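Side-chain contact in type-2Ba cytolytic delta-endotoxin (Bacillus thuringiensis serovar israelensis, PDB 2RCI), which probably kills the larvae of dipteran insects by making pores in the epithelial cell membrane of the midgut: residues Q23-R26 and L27-F31. Numbering follows the deposited sequence.
Sequences QAIR and LTNTF
Thr28 and Thr30 bond back to Ala24 O and Arg26 O, one turn earlier in helix 21-31, a local i to i+4 contact in one of the two helical layers that flank the central sheet of this alpha/beta toxin. Thr28 OG1 donates to Ala24 O at 2.8 Å, and Thr28 N gives that same oxygen a backbone bond from the opposite face of the carbonyl plane. OG1 of Thr28 sits beside its own backbone N (chi1 -63°), which turns it back toward Ala24 O. Thr30 also gives two bonds to one oxygen: OG1 donates to Arg26 O at 2.9 Å from above the carbonyl plane, not on a lone pair, and the Thr30 amide supplies the second. On the exposed side, the side chains of Ile25 and Asn29 lie side by side, CG2 of Ile25 3.9 Å from ND2 of Asn29, and one water donates both to Ile25 O and, at 2.7 Å, to Asn29 OD1. Gln23 and Leu27 pair likewise, with Gln23 CG 3.9 Å from Leu27 CD1. The polar ends of Gln23 and Arg26 leave the helix for strand 177-192, both reaching Gln191, and Arg26 adds a salt bridge to Asp194. Ala24 and Thr28 meet strand 132-142 through Ser141, while Leu27 rests on Ile153 of strand 150-162.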
# COMPACT_ATOMS: atom_id res chain seq x y z
N GLN A 23 -14.58 -11.66 6.45
CA GLN A 23 -13.29 -11.65 7.15
C GLN A 23 -12.39 -10.50 6.67
O GLN A 23 -11.74 -9.80 7.46
CB GLN A 23 -12.58 -13.00 6.97
CG GLN A 23 -11.19 -13.07 7.64
CD GLN A 23 -10.76 -14.50 7.92
OE1 GLN A 23 -11.27 -15.45 7.31
NE2 GLN A 23 -9.82 -14.66 8.86
N ALA A 24 -12.35 -10.33 5.35
CA ALA A 24 -11.63 -9.19 4.75
C ALA A 24 -12.11 -7.82 5.27
O ALA A 24 -11.31 -6.95 5.58
CB ALA A 24 -11.71 -9.26 3.24
N ILE A 25 -13.43 -7.66 5.38
CA ILE A 25 -14.00 -6.42 5.87
C ILE A 25 -13.59 -6.19 7.32
O ILE A 25 -13.20 -5.08 7.69
CB ILE A 25 -15.58 -6.41 5.74
CG1 ILE A 25 -15.99 -6.34 4.27
CG2 ILE A 25 -16.21 -5.24 6.55
CD1 ILE A 25 -17.45 -6.78 4.00
N ARG A 26 -13.68 -7.25 8.13
CA ARG A 26 -13.36 -7.17 9.56
C ARG A 26 -11.91 -6.69 9.73
O ARG A 26 -11.63 -5.72 10.47
CB ARG A 26 -13.55 -8.53 10.25
CG ARG A 26 -13.24 -8.44 11.77
CD ARG A 26 -13.45 -9.73 12.50
NE ARG A 26 -12.46 -10.75 12.18
CZ ARG A 26 -12.71 -11.82 11.43
NH1 ARG A 26 -13.91 -12.00 10.88
NH2 ARG A 26 -11.75 -12.70 11.23
N LEU A 27 -11.00 -7.37 9.02
CA LEU A 27 -9.55 -7.11 9.15
C LEU A 27 -9.15 -5.74 8.59
O LEU A 27 -8.33 -5.05 9.18
CB LEU A 27 -8.73 -8.24 8.55
CG LEU A 27 -8.90 -9.64 9.20
CD1 LEU A 27 -8.21 -10.75 8.40
CD2 LEU A 27 -8.44 -9.67 10.69
N THR A 28 -9.75 -5.34 7.48
CA THR A 28 -9.57 -4.00 6.93
C THR A 28 -10.05 -2.95 7.94
O THR A 28 -9.34 -1.98 8.23
CB THR A 28 -10.30 -3.90 5.57
OG1 THR A 28 -9.70 -4.83 4.66
CG2 THR A 28 -10.23 -2.47 4.98
N ASN A 29 -11.24 -3.16 8.52
CA ASN A 29 -11.74 -2.27 9.58
C ASN A 29 -10.77 -2.14 10.75
O ASN A 29 -10.56 -1.05 11.28
CB ASN A 29 -13.11 -2.73 10.11
CG ASN A 29 -14.26 -2.36 9.19
OD1 ASN A 29 -14.09 -1.60 8.24
ND2 ASN A 29 -15.45 -2.87 9.50
N THR A 30 -10.17 -3.26 11.14
CA THR A 30 -9.28 -3.33 12.30
C THR A 30 -8.04 -2.46 12.09
O THR A 30 -7.61 -1.75 13.00
CB THR A 30 -8.91 -4.79 12.62
OG1 THR A 30 -10.10 -5.51 12.94
CG2 THR A 30 -7.97 -4.88 13.82
N PHE A 31 -7.50 -2.49 10.87
CA PHE A 31 -6.34 -1.66 10.54
C PHE A 31 -6.56 -0.17 10.35
O PHE A 31 -5.58 0.58 10.32
CB PHE A 31 -5.53 -2.27 9.40
CG PHE A 31 -4.74 -3.44 9.83
CD1 PHE A 31 -5.23 -4.73 9.64
CD2 PHE A 31 -3.54 -3.27 10.53
CE1 PHE A 31 -4.51 -5.83 10.11
CE2 PHE A 31 -2.83 -4.34 10.99
CZ PHE A 31 -3.30 -5.63 10.78
O HOH W 1 -13.87 -2.78 5.86